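Local structure of putative NADPH-dependent oxidoreductase (Desulfitobacterium hafniense DCB-2, 3DB2) at residues L129-K134 and V295-V300; G145-I150 and I243-T248; I274-A279 and R288-V293. The protein is a putative NADPH-dependent oxidoreductase of the GFO/IDH/MocA family that probably binds a nicotinamide cofactor in its Rossmann-fold domain. One frame throughout, in Å; residues are numbered along the deposited sequence.

Contact 1: L129-K134 and V295-V300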
ATOM      1  N   LEU C 129      18.796   5.442  -9.828  1.00 18.17           N
ATOM      2  CA  LEU C 129      19.447   5.031  -8.597  1.00 16.67           C
ATOM      3  C   LEU C 129      19.929   3.586  -8.712  1.00 21.76           C
ATOM      4  O   LEU C 129      19.274   2.820  -9.407  1.00 18.54           O
ATOM      5  CB  LEU C 129      18.498   5.179  -7.419  1.00 17.93           C
ATOM      6  CG  LEU C 129      18.215   6.617  -6.952  1.00 19.50           C
ATOM      7  CD1 LEU C 129      17.085   6.654  -5.949  1.00 21.03           C
ATOM      8  CD2 LEU C 129      19.476   7.220  -6.330  1.00 22.35           C
ATOM      9  N   GLY C 130      21.039   3.252  -8.052  1.00 18.59           N
ATOM     10  CA  GLY C 130      21.560   1.886  -8.150  1.00 22.28           C
ATOM     11  C   GLY C 130      20.502   0.917  -7.623  1.00 17.87           C
ATOM     12  O   GLY C 130      20.374  -0.190  -8.107  1.00 19.15           O
ATOM     13  N   ALA C 131      19.724   1.351  -6.638  1.00 16.46           N
ATOM     14  CA  ALA C 131      18.688   0.468  -6.084  1.00 16.44           C
ATOM     15  C   ALA C 131      17.621   0.188  -7.121  1.00 17.87           C
ATOM     16  O   ALA C 131      17.215  -0.957  -7.232  1.00 18.38           O
ATOM     17  CB  ALA C 131      18.094   1.076  -4.847  1.00 18.91           C
ATOM     18  N   LEU C 132      17.160   1.179  -7.885  1.00 14.56           N
ATOM     19  CA  LEU C 132      16.094   0.899  -8.849  1.00 17.26           C
ATOM     20  C   LEU C 132      16.595   0.050 -10.010  1.00 15.32           C
ATOM     21  O   LEU C 132      15.928  -0.854 -10.579  1.00 13.78           O
ATOM     22  CB  LEU C 132      15.518   2.240  -9.305  1.00 16.83           C
ATOM     23  CG  LEU C 132      14.295   2.751  -8.563  1.00 17.63           C
ATOM     24  CD1 LEU C 132      13.108   1.804  -8.735  1.00 16.55           C
ATOM     25  CD2 LEU C 132      14.633   2.958  -7.083  1.00 19.30           C
ATOM     26  N   ARG C 133      17.845   0.313 -10.399  1.00 16.97           N
ATOM     27  CA  ARG C 133      18.535  -0.498 -11.408  1.00 14.69           C
ATOM     28  C   ARG C 133      18.655  -1.966 -10.971  1.00 16.93           C
ATOM     29  O   ARG C 133      18.475  -2.876 -11.781  1.00 18.46           O
ATOM     30  CB  ARG C 133      19.906   0.063 -11.751  1.00 15.96           C
ATOM     31  CG  ARG C 133      19.945   1.424 -12.409  1.00 17.84           C
ATOM     32  CD  ARG C 133      19.067   1.499 -13.645  1.00 21.12           C
ATOM     33  NE  ARG C 133      19.264   2.664 -14.477  1.00 21.93           N
ATOM     34  CZ  ARG C 133      18.498   3.195 -15.414  1.00 24.66           C
ATOM     35  NH1 ARG C 133      17.330   2.697 -15.762  1.00 30.05           N
ATOM     36  NH2 ARG C 133      18.902   4.290 -16.063  1.00 30.25           N
ATOM     37  N   LYS C 134      18.941  -2.196  -9.702  1.00 14.46           N
ATOM     38  CA  LYS C 134      19.116  -3.553  -9.200  1.00 20.80           C
ATOM     39  C   LYS C 134      17.757  -4.224  -9.153  1.00 19.10           C
ATOM     40  O   LYS C 134      17.560  -5.384  -9.560  1.00 19.34           O
ATOM     41  CB  LYS C 134      19.824  -3.483  -7.847  1.00 18.21           C
ATOM     42  CG  LYS C 134      19.985  -4.815  -7.139  1.00 20.25           C
ATOM     43  CD  LYS C 134      20.980  -5.658  -7.926  1.00 22.16           C
ATOM     44  CE  LYS C 134      20.855  -7.122  -7.546  1.00 30.42           C
ATOM     45  NZ  LYS C 134      22.176  -7.612  -7.059  1.00 34.93           N
ATOM     46  N   VAL C 295      20.295  -6.525   0.488  1.00 24.70           N
ATOM     47  CA  VAL C 295      20.744  -6.504  -0.894  1.00 17.41           C
ATOM     48  C   VAL C 295      21.600  -5.251  -1.064  1.00 26.32           C
ATOM     49  O   VAL C 295      21.075  -4.145  -0.888  1.00 26.73           O
ATOM     50  CB  VAL C 295      19.621  -6.503  -1.937  1.00 19.57           C
ATOM     51  CG1 VAL C 295      20.167  -6.519  -3.352  1.00 21.33           C
ATOM     52  CG2 VAL C 295      18.701  -7.701  -1.736  1.00 19.48           C
ATOM     53  N   ASP C 296      22.876  -5.468  -1.367  1.00 23.96           N
ATOM     54  CA  ASP C 296      23.748  -4.293  -1.622  1.00 23.45           C
ATOM     55  C   ASP C 296      23.937  -4.114  -3.119  1.00 20.80           C
ATOM     56  O   ASP C 296      23.689  -5.022  -3.908  1.00 24.59           O
ATOM     57  CB  ASP C 296      25.043  -4.423  -0.836  1.00 24.65           C
ATOM     58  CG  ASP C 296      24.763  -4.249   0.648  1.00 31.48           C
ATOM     59  OD1 ASP C 296      24.332  -3.148   1.057  1.00 41.51           O
ATOM     60  OD2 ASP C 296      24.918  -5.207   1.431  1.00 33.51           O
ATOM     61  N   PHE C 297      24.336  -2.912  -3.529  1.00 18.42           N
ATOM     62  CA  PHE C 297      24.379  -2.450  -4.896  1.00 18.27           C
ATOM     63  C   PHE C 297      25.266  -1.202  -5.000  1.00 24.83           C
ATOM     64  O   PHE C 297      25.440  -0.457  -4.023  1.00 20.98           O
ATOM     65  CB  PHE C 297      22.969  -2.133  -5.450  1.00 23.62           C
ATOM     66  CG  PHE C 297      22.157  -1.264  -4.501  1.00 23.42           C
ATOM     67  CD1 PHE C 297      22.301   0.116  -4.482  1.00 22.53           C
ATOM     68  CD2 PHE C 297      21.258  -1.838  -3.620  1.00 19.96           C
ATOM     69  CE1 PHE C 297      21.583   0.876  -3.595  1.00 18.55           C
ATOM     70  CE2 PHE C 297      20.546  -1.076  -2.726  1.00 23.16           C
ATOM     71  CZ  PHE C 297      20.712   0.298  -2.699  1.00 22.84           C
ATOM     72  N   GLU C 298      25.835  -0.931  -6.175  1.00 24.33           N
ATOM     73  CA  GLU C 298      26.679   0.238  -6.301  1.00 26.08           C
ATOM     74  C   GLU C 298      25.795   1.489  -6.364  1.00 24.50           C
ATOM     75  O   GLU C 298      24.665   1.450  -6.854  1.00 26.36           O
ATOM     76  CB  GLU C 298      27.542   0.230  -7.559  1.00 30.28           C
ATOM     77  CG  GLU C 298      28.598  -0.860  -7.629  1.00 37.62           C
ATOM     78  CD  GLU C 298      29.549  -0.849  -6.447  1.00 42.23           C
ATOM     79  OE1 GLU C 298      30.354   0.097  -6.319  1.00 44.48           O
ATOM     80  OE2 GLU C 298      29.490  -1.823  -5.658  1.00 46.79           O
ATOM     81  N   SER C 299      26.353   2.582  -5.888  1.00 24.76           N
ATOM     82  CA  SER C 299      25.710   3.891  -5.950  1.00 22.39           C
ATOM     83  C   SER C 299      25.831   4.431  -7.370  1.00 22.20           C
ATOM     84  O   SER C 299      26.808   4.118  -8.034  1.00 23.06           O
ATOM     85  CB  SER C 299      26.364   4.869  -4.976  1.00 20.78           C
ATOM     86  OG  SER C 299      26.173   4.453  -3.636  1.00 26.12           O
ATOM     87  N   VAL C 300      24.860   5.246  -7.766  1.00 20.05           N
ATOM     88  CA  VAL C 300      24.809   5.958  -9.023  1.00 17.72           C
ATOM     89  C   VAL C 300      24.407   7.393  -8.712  1.00 19.11           C
ATOM     90  O   VAL C 300      23.401   7.571  -7.994  1.00 16.57           O
ATOM     91  CB  VAL C 300      23.763   5.354  -9.988  1.00 19.51           C
ATOM     92  CG1 VAL C 300      23.693   6.106 -11.302  1.00 20.49           C
ATOM     93  CG2 VAL C 300      24.064   3.889 -10.212  1.00 20.31           C
TER
HETATM   94  O   HOH W   1      24.225  -6.084  -6.568  1.00 46.39           O
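The first turn of helix 130-140 packs against the extended loop that follows strand 290-295, in the C-terminal domain of a GFO/IDH/MocA-type fold. Phe297 is the main side chain of the contact. Its ring lies flat over the backbone and methyl group of Ala131. CB of Ala131 is 3.5 Å from CZ of Phe297 and sits over the ring face, a CH-pi contact. CA of Ala131 lies over the centre of the same face. CG of Phe297 stands between the backbone N and the carbonyl carbon (chi1 49°), the crowded position, and this turns the ring onto the helix.

Beside the ring the loop backbone comes close to Gly130. CA of Gly130 meets O of Glu298 at 3.4 Å in a nearly straight CA-H...O contact. A CB at Gly130 would run into that oxygen, so the lack of a side chain lets the loop approach. Val300 closes this end, with CG2 3.8 Å from N of Gly130. At the other end the side chains of Lys134 and Val295 cross obliquely, CG of Lys134 4.2 Å from CG1 of Val295.

A second shell holds both segments in place. Leu129 is the N-cap residue, and its O accepts the first helical bond, from N of Arg133. The carboxylate of Asp268 takes hydrogen bonds from N of Gly130, Ala131 and Val300. It thus ties the helix start to the loop, and the positive end of the helix would probably favour its charge. Phe297 also touches Ser271 and Leu273 of strand 271-278.

A water bridges Lys134 to the loop, and NZ of Lys134 also bonds a glycerol, probably from the crystallisation liquor. The water accepts from NZ of Lys134 at 2.6 Å and donates to O of Asp296 at 2.9 Å.

Contact 2: G145-I150 and I243-T248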
ATOM      1  N   GLY C 145      11.090 -14.386  -9.124  1.00 20.58           N
ATOM      2  CA  GLY C 145       9.989 -15.073  -9.759  1.00 20.93           C
ATOM      3  C   GLY C 145       9.190 -14.007 -10.508  1.00 21.06           C
ATOM      4  O   GLY C 145       9.842 -13.022 -10.899  1.00 22.66           O
ATOM      5  N   GLU C 146       7.896 -14.225 -10.634  1.00 19.34           N
ATOM      6  CA  GLU C 146       7.010 -13.302 -11.329  1.00 17.48           C
ATOM      7  C   GLU C 146       6.352 -12.310 -10.361  1.00 16.70           C
ATOM      8  O   GLU C 146       5.880 -12.675  -9.312  1.00 14.88           O
ATOM      9  CB  GLU C 146       5.872 -13.981 -12.061  1.00 16.31           C
ATOM     10  CG  GLU C 146       6.354 -14.887 -13.201  1.00 31.88           C
ATOM     11  CD  GLU C 146       6.802 -14.104 -14.421  1.00 32.94           C
ATOM     12  OE1 GLU C 146       6.374 -12.941 -14.588  1.00 48.30           O
ATOM     13  OE2 GLU C 146       7.589 -14.635 -15.237  1.00 44.46           O
ATOM     14  N   VAL C 147       6.314 -11.059 -10.787  1.00 17.07           N
ATOM     15  CA  VAL C 147       5.676 -10.016  -9.991  1.00 12.88           C
ATOM     16  C   VAL C 147       4.166 -10.009 -10.140  1.00 13.97           C
ATOM     17  O   VAL C 147       3.614 -10.069 -11.239  1.00 13.81           O
ATOM     18  CB  VAL C 147       6.127  -8.606 -10.405  1.00 15.58           C
ATOM     19  CG1 VAL C 147       5.299  -7.585  -9.580  1.00 13.59           C
ATOM     20  CG2 VAL C 147       7.614  -8.443 -10.217  1.00 19.49           C
ATOM     21  N   SER C 148       3.477  -9.897  -9.016  1.00 14.99           N
ATOM     22  CA  SER C 148       2.024  -9.797  -8.962  1.00 15.22           C
ATOM     23  C   SER C 148       1.620  -8.326  -8.772  1.00 16.98           C
ATOM     24  O   SER C 148       0.880  -7.772  -9.574  1.00 17.42           O
ATOM     25  CB  SER C 148       1.388 -10.602  -7.822  1.00 18.35           C
ATOM     26  OG  SER C 148       2.137 -10.584  -6.613  1.00 19.51           O
ATOM     27  N   SER C 149       2.159  -7.751  -7.702  1.00 15.49           N
ATOM     28  CA  SER C 149       1.806  -6.372  -7.348  1.00 14.66           C
ATOM     29  C   SER C 149       3.014  -5.619  -6.770  1.00 17.15           C
ATOM     30  O   SER C 149       4.003  -6.187  -6.331  1.00 15.11           O
ATOM     31  CB  SER C 149       0.659  -6.353  -6.353  1.00 15.60           C
ATOM     32  OG  SER C 149       0.986  -6.909  -5.104  1.00 20.61           O
ATOM     33  N   ILE C 150       2.873  -4.283  -6.765  1.00 12.92           N
ATOM     34  CA  ILE C 150       3.856  -3.386  -6.189  1.00  9.70           C
ATOM     35  C   ILE C 150       3.118  -2.337  -5.353  1.00 11.34           C
ATOM     36  O   ILE C 150       2.029  -1.935  -5.710  1.00 11.73           O
ATOM     37  CB  ILE C 150       4.734  -2.703  -7.244  1.00 14.39           C
ATOM     38  CG1 ILE C 150       5.666  -3.672  -7.963  1.00 13.48           C
ATOM     39  CG2 ILE C 150       5.514  -1.528  -6.638  1.00 15.80           C
ATOM     40  CD1 ILE C 150       6.370  -3.007  -9.131  1.00 19.17           C
ATOM     41  N   ILE C 243       9.131   1.294  -1.820  1.00 12.54           N
ATOM     42  CA  ILE C 243       8.641   0.452  -2.889  1.00 10.40           C
ATOM     43  C   ILE C 243       8.716  -1.005  -2.382  1.00 15.78           C
ATOM     44  O   ILE C 243       9.779  -1.443  -1.918  1.00 14.16           O
ATOM     45  CB  ILE C 243       9.465   0.589  -4.178  1.00 13.91           C
ATOM     46  CG1 ILE C 243       9.665   2.039  -4.628  1.00 19.80           C
ATOM     47  CG2 ILE C 243       8.890  -0.234  -5.335  1.00 17.02           C
ATOM     48  CD1 ILE C 243      10.343   2.214  -5.962  1.00 16.44           C
ATOM     49  N   ASN C 244       7.594  -1.686  -2.454  1.00 13.59           N
ATOM     50  CA  ASN C 244       7.504  -3.089  -2.060  1.00 11.62           C
ATOM     51  C   ASN C 244       7.074  -3.807  -3.350  1.00 13.13           C
ATOM     52  O   ASN C 244       6.095  -3.437  -3.987  1.00 15.28           O
ATOM     53  CB  ASN C 244       6.489  -3.389  -0.975  1.00 14.17           C
ATOM     54  CG  ASN C 244       6.739  -2.600   0.302  1.00 19.38           C
ATOM     55  OD1 ASN C 244       7.876  -2.436   0.690  1.00 17.46           O
ATOM     56  ND2 ASN C 244       5.699  -2.124   0.939  1.00 18.63           N
ATOM     57  N   VAL C 245       7.813  -4.819  -3.711  1.00 12.88           N
ATOM     58  CA  VAL C 245       7.556  -5.657  -4.864  1.00 13.86           C
ATOM     59  C   VAL C 245       7.311  -7.099  -4.372  1.00 14.83           C
ATOM     60  O   VAL C 245       8.152  -7.623  -3.647  1.00 11.09           O
ATOM     61  CB  VAL C 245       8.751  -5.659  -5.816  1.00 12.74           C
ATOM     62  CG1 VAL C 245       8.447  -6.438  -7.072  1.00 13.82           C
ATOM     63  CG2 VAL C 245       9.149  -4.221  -6.152  1.00 13.06           C
ATOM     64  N   TYR C 246       6.198  -7.657  -4.785  1.00 14.88           N
ATOM     65  CA  TYR C 246       5.789  -8.998  -4.397  1.00 12.18           C
ATOM     66  C   TYR C 246       5.983  -9.927  -5.600  1.00 12.49           C
ATOM     67  O   TYR C 246       5.356  -9.671  -6.637  1.00 14.04           O
ATOM     68  CB  TYR C 246       4.321  -8.972  -3.960  1.00 13.20           C
ATOM     69  CG  TYR C 246       4.168  -8.043  -2.760  1.00 17.12           C
ATOM     70  CD1 TYR C 246       4.535  -8.470  -1.493  1.00 20.36           C
ATOM     71  CD2 TYR C 246       3.679  -6.745  -2.884  1.00 15.01           C
ATOM     72  CE1 TYR C 246       4.404  -7.636  -0.399  1.00 19.07           C
ATOM     73  CE2 TYR C 246       3.552  -5.932  -1.768  1.00 15.22           C
ATOM     74  CZ  TYR C 246       3.912  -6.357  -0.518  1.00 20.46           C
ATOM     75  OH  TYR C 246       3.802  -5.549   0.624  1.00 16.32           O
ATOM     76  N   GLY C 247       6.806 -10.941  -5.403  1.00 15.95           N
ATOM     77  CA  GLY C 247       7.197 -11.899  -6.424  1.00 14.28           C
ATOM     78  C   GLY C 247       6.842 -13.305  -5.990  1.00 17.84           C
ATOM     79  O   GLY C 247       6.600 -13.503  -4.784  1.00 14.56           O
ATOM     80  N   THR C 248       6.765 -14.234  -6.967  1.00 15.20           N
ATOM     81  CA  THR C 248       6.300 -15.588  -6.598  1.00 16.87           C
ATOM     82  C   THR C 248       7.377 -16.359  -5.856  1.00 20.04           C
ATOM     83  O   THR C 248       7.050 -17.317  -5.142  1.00 20.29           O
ATOM     84  CB  THR C 248       5.821 -16.382  -7.834  1.00 16.33           C
ATOM     85  OG1 THR C 248       6.895 -16.311  -8.792  1.00 19.76           O
ATOM     86  CG2 THR C 248       4.592 -15.769  -8.501  1.00 16.47           C
TER
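Two neighbouring antiparallel strands, 147-155 and 240-247, meet here inside the large mixed sheet of the C-terminal domain. The tight part is the apolar face carrying Val147, Ile150 and Val245. CG2 of Val147 comes to 3.8 Å from CG1 of Val245, the two side chains crossing at about a right angle. Ile150 instead lies alongside Val245 and Ile243, pointing the same way. Its CG2, anti to the backbone N, reaches CG2 of Ile243 at 3.8 Å. Helices 130-140 and 183-194 cover this face, with Met135 on Val245 and Leu190 on Ile150.

Ser148 and Ser149 stand together opposite Tyr246, as in a beta bulge. N of Ser148 gives to O of Tyr246 at 3.0 Å, and N of Tyr246 gives to O of Ser149 at 3.1 Å. Both run nearly along the C=O axis.

The other face carries Ser149 and Tyr246. OG of Ser149 stands 3.5 Å from CD2 of Tyr246, oblique to the ring. OH of Tyr246 bonds to Glu151. Separately, OG of Ser148 bonds to Asn234 of the second subunit.

Past the strands, at Glu146 and Thr248, the contact is looser and partly exposed. The bond from N of Thr248 to O of Glu146 is weak and bent (126° at the hydrogen). The side-chain hydroxyl makes a better one: OG1, held between the backbone N and the carbonyl carbon (chi1 52°), accepts from N of Glu146 at 3.0 Å. An alanine at Thr248 would remove OG1 and CG2, and would probably leave N of Glu146 without this acceptor and loosen the loop here. CG2 of Thr248 lies 3.4 Å from O of Glu146.

Contact 3: I274-A279 and R288-V293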
ATOM      1  N   ILE C 274      15.744  -4.894   0.872  1.00 17.37           N
ATOM      2  CA  ILE C 274      15.754  -6.190   1.587  1.00 16.23           C
ATOM      3  C   ILE C 274      14.980  -7.154   0.724  1.00 16.67           C
ATOM      4  O   ILE C 274      13.970  -6.782   0.147  1.00 17.63           O
ATOM      5  CB  ILE C 274      15.202  -5.997   2.996  1.00 16.66           C
ATOM      6  CG1 ILE C 274      16.230  -5.360   3.966  1.00 19.10           C
ATOM      7  CG2 ILE C 274      14.628  -7.305   3.519  1.00 20.19           C
ATOM      8  CD1 ILE C 274      17.057  -6.421   4.680  1.00 34.08           C
ATOM      9  N   LYS C 275      15.473  -8.378   0.587  1.00 17.38           N
ATOM     10  CA  LYS C 275      14.847  -9.478  -0.097  1.00 16.74           C
ATOM     11  C   LYS C 275      14.283 -10.475   0.931  1.00 16.99           C
ATOM     12  O   LYS C 275      15.007 -10.937   1.813  1.00 20.30           O
ATOM     13  CB  LYS C 275      15.834 -10.236  -0.979  1.00 17.57           C
ATOM     14  CG  LYS C 275      15.286 -11.247  -1.952  1.00 18.94           C
ATOM     15  CD  LYS C 275      16.416 -12.146  -2.489  1.00 26.20           C
ATOM     16  CE  LYS C 275      16.105 -12.672  -3.883  1.00 37.45           C
ATOM     17  NZ  LYS C 275      17.096 -13.703  -4.302  1.00 39.99           N
ATOM     18  N   ARG C 276      13.011 -10.781   0.786  1.00 16.40           N
ATOM     19  CA  ARG C 276      12.358 -11.781   1.629  1.00 18.39           C
ATOM     20  C   ARG C 276      12.147 -13.034   0.786  1.00 19.31           C
ATOM     21  O   ARG C 276      11.426 -12.951  -0.217  1.00 16.85           O
ATOM     22  CB  ARG C 276      11.040 -11.272   2.201  1.00 20.74           C
ATOM     23  CG  ARG C 276      10.301 -12.395   2.962  1.00 25.94           C
ATOM     24  CD  ARG C 276       9.057 -11.817   3.653  1.00 21.45           C
ATOM     25  NE  ARG C 276       9.551 -10.944   4.725  1.00 23.11           N
ATOM     26  CZ  ARG C 276       8.730 -10.315   5.564  1.00 27.11           C
ATOM     27  NH1 ARG C 276       7.421 -10.491   5.417  1.00 29.15           N
ATOM     28  NH2 ARG C 276       9.247  -9.544   6.512  1.00 26.89           N
ATOM     29  N   GLU C 277      12.772 -14.157   1.157  1.00 18.23           N
ATOM     30  CA  GLU C 277      12.705 -15.320   0.273  1.00 18.63           C
ATOM     31  C   GLU C 277      12.549 -16.585   1.094  1.00 22.34           C
ATOM     32  O   GLU C 277      12.791 -16.511   2.296  1.00 28.67           O
ATOM     33  CB  GLU C 277      13.984 -15.424  -0.572  1.00 21.71           C
ATOM     34  CG  GLU C 277      15.186 -15.597   0.336  1.00 25.69           C
ATOM     35  CD  GLU C 277      16.512 -15.735  -0.356  1.00 31.77           C
ATOM     36  OE1 GLU C 277      16.510 -15.783  -1.596  1.00 34.61           O
ATOM     37  OE2 GLU C 277      17.525 -15.775   0.372  1.00 43.56           O
ATOM     38  N   PHE C 278      12.168 -17.684   0.461  1.00 26.03           N
ATOM     39  CA  PHE C 278      12.091 -18.959   1.165  1.00 30.84           C
ATOM     40  C   PHE C 278      13.526 -19.417   1.415  1.00 30.28           C
ATOM     41  O   PHE C 278      14.324 -19.305   0.488  1.00 30.84           O
ATOM     42  CB  PHE C 278      11.314 -20.015   0.390  1.00 28.45           C
ATOM     43  CG  PHE C 278       9.921 -19.579  -0.018  1.00 31.62           C
ATOM     44  CD1 PHE C 278       8.910 -19.572   0.936  1.00 36.40           C
ATOM     45  CD2 PHE C 278       9.656 -19.180  -1.311  1.00 34.18           C
ATOM     46  CE1 PHE C 278       7.637 -19.171   0.578  1.00 36.88           C
ATOM     47  CE2 PHE C 278       8.380 -18.793  -1.680  1.00 37.18           C
ATOM     48  CZ  PHE C 278       7.378 -18.785  -0.721  1.00 36.84           C
ATOM     49  N   ALA C 279      13.761 -19.881   2.625  1.00 35.46           N
ATOM     50  CA  ALA C 279      15.032 -20.449   3.065  1.00 39.47           C
ATOM     51  C   ALA C 279      14.834 -21.951   3.307  1.00 41.54           C
ATOM     52  O   ALA C 279      13.778 -22.501   2.970  1.00 50.15           O
ATOM     53  CB  ALA C 279      15.557 -19.744   4.305  1.00 40.96           C
ATOM     54  N   ARG C 288       8.971 -23.455   3.547  1.00 59.82           N
ATOM     55  CA  ARG C 288       8.147 -23.228   4.726  1.00 55.63           C
ATOM     56  C   ARG C 288       8.848 -22.404   5.803  1.00 48.64           C
ATOM     57  O   ARG C 288       8.323 -22.240   6.911  1.00 55.44           O
ATOM     58  CB  ARG C 288       7.709 -24.575   5.313  1.00 60.49           C
ATOM     59  N   ILE C 289      10.021 -21.876   5.494  1.00 44.35           N
ATOM     60  CA  ILE C 289      10.691 -20.884   6.318  1.00 39.28           C
ATOM     61  C   ILE C 289      11.143 -19.722   5.421  1.00 33.31           C
ATOM     62  O   ILE C 289      11.565 -19.976   4.292  1.00 36.38           O
ATOM     63  CB  ILE C 289      11.951 -21.370   7.040  1.00 34.44           C
ATOM     64  CG1 ILE C 289      12.631 -20.327   7.927  1.00 35.75           C
ATOM     65  CG2 ILE C 289      12.934 -21.898   6.004  1.00 45.84           C
ATOM     66  CD1 ILE C 289      11.947 -20.125   9.257  1.00 38.82           C
ATOM     67  N   LEU C 290      11.057 -18.520   5.961  1.00 29.99           N
ATOM     68  CA  LEU C 290      11.458 -17.317   5.232  1.00 26.82           C
ATOM     69  C   LEU C 290      12.650 -16.613   5.874  1.00 26.97           C
ATOM     70  O   LEU C 290      12.808 -16.561   7.102  1.00 28.38           O
ATOM     71  CB  LEU C 290      10.255 -16.380   5.164  1.00 27.58           C
ATOM     72  CG  LEU C 290       9.044 -16.818   4.348  1.00 30.42           C
ATOM     73  CD1 LEU C 290       7.881 -15.858   4.573  1.00 33.04           C
ATOM     74  CD2 LEU C 290       9.398 -16.906   2.875  1.00 24.81           C
ATOM     75  N   ARG C 291      13.519 -16.035   5.045  1.00 25.36           N
ATOM     76  CA  ARG C 291      14.595 -15.187   5.541  1.00 27.81           C
ATOM     77  C   ARG C 291      14.589 -13.833   4.811  1.00 22.36           C
ATOM     78  O   ARG C 291      14.257 -13.824   3.628  1.00 21.28           O
ATOM     79  CB  ARG C 291      15.951 -15.850   5.381  1.00 31.06           C
ATOM     80  CG  ARG C 291      16.436 -16.043   3.962  1.00 33.73           C
ATOM     81  CD  ARG C 291      17.929 -16.361   3.930  1.00 40.27           C
ATOM     82  NE  ARG C 291      18.415 -16.589   2.578  1.00 44.05           N
ATOM     83  CZ  ARG C 291      18.754 -17.714   1.975  1.00 49.38           C
ATOM     84  NH1 ARG C 291      18.690 -18.891   2.580  1.00 46.45           N
ATOM     85  NH2 ARG C 291      19.180 -17.689   0.709  1.00 48.60           N
ATOM     86  N   ASP C 292      14.956 -12.814   5.560  1.00 24.47           N
ATOM     87  CA  ASP C 292      15.140 -11.448   5.067  1.00 20.60           C
ATOM     88  C   ASP C 292      16.629 -11.146   4.914  1.00 21.10           C
ATOM     89  O   ASP C 292      17.379 -11.163   5.891  1.00 29.59           O
ATOM     90  CB  ASP C 292      14.502 -10.400   5.972  1.00 23.56           C
ATOM     91  CG  ASP C 292      12.989 -10.368   5.908  1.00 24.05           C
ATOM     92  OD1 ASP C 292      12.414 -11.016   5.010  1.00 29.75           O
ATOM     93  OD2 ASP C 292      12.355  -9.697   6.752  1.00 27.73           O
ATOM     94  N   VAL C 293      17.059 -10.872   3.692  1.00 22.81           N
ATOM     95  CA  VAL C 293      18.441 -10.661   3.338  1.00 19.78           C
ATOM     96  C   VAL C 293      18.700  -9.257   2.765  1.00 22.77           C
ATOM     97  O   VAL C 293      17.985  -8.806   1.858  1.00 18.49           O
ATOM     98  CB  VAL C 293      18.929 -11.645   2.253  1.00 25.28           C
ATOM     99  CG1 VAL C 293      20.433 -11.435   2.094  1.00 29.85           C
ATOM    100  CG2 VAL C 293      18.622 -13.083   2.607  1.00 30.01           C
TER
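Strands 271-278 and 290-295 form an antiparallel beta hairpin at one edge of the mixed sheet, and the residues 280-286 of its connection are not modelled. Ile274 comes first. Its side chain crosses that of Asp292 at about a right angle, CG2 of Ile274 4.0 Å from CB of Asp292.

Lys275 and Val293 form a hydrogen-bonded pair, linked by two straight bonds between their N and O atoms. The extended side chain of Lys275 runs away from the partner strand. Its NZ forms a salt bridge with Glu143 and a weak one with OE1 of Glu277.

Arg276 pairs with Asp292 across a non-hydrogen-bonded position. Its chain leaves anti to the backbone N (chi1 174°) and bends at chi3, which lays the guanidinium beside the carboxylate. The two planes are only 5° apart. NE gives to OD1 of Asp292 at 2.9 Å and NH2 to OD2 of Asp292 at 3.1 Å, each on a syn lone pair. This side-on grip fixes the rotation of both groups. It leaves NH1 to bond O of Gly239 of the second subunit.

Glu277 and Arg291 again share two backbone bonds, both near 2.9 Å between N and O. Their side chains lie alongside each other, with carboxylate and guanidinium steeply turned (80°). OE2 of Glu277 and NE of Arg291 form a salt bridge whose hydrogen bond is weak and bent; the place of OE2 is less sure. Lys275, Glu277 and Arg291 together form a charged network.

Phe278 points away from the partner strand, yet CD1 of its ring lies 3.3 Å from CD2 of Leu290, the two side chains lying side by side. Pro238 of the second subunit packs on it. At Ala279, N gives to O of Ile289 at 2.8 Å, from above the carbonyl plane.

In the fold
From the N terminus the chain first builds the parallel Rossmann-type sheet, then enters helix 130-140, where contact 1 opens. Strand 147-155 follows and opens contact 2, which closes 93 residues later at strand 240-247. The hairpin of contact 3 comes next and closes over a short connection. Contact 1 closes last, in the loop before helix 302-316, so both other contacts nest inside it, in series. Contacts 2 and 3 belong to one mixed sheet and both touch the second subunit. Contact 1 fixes the helix start to the loop beyond the hairpin. Leu132 packs on Ile243, Val295 on Lys275, and Thr248 on Phe278.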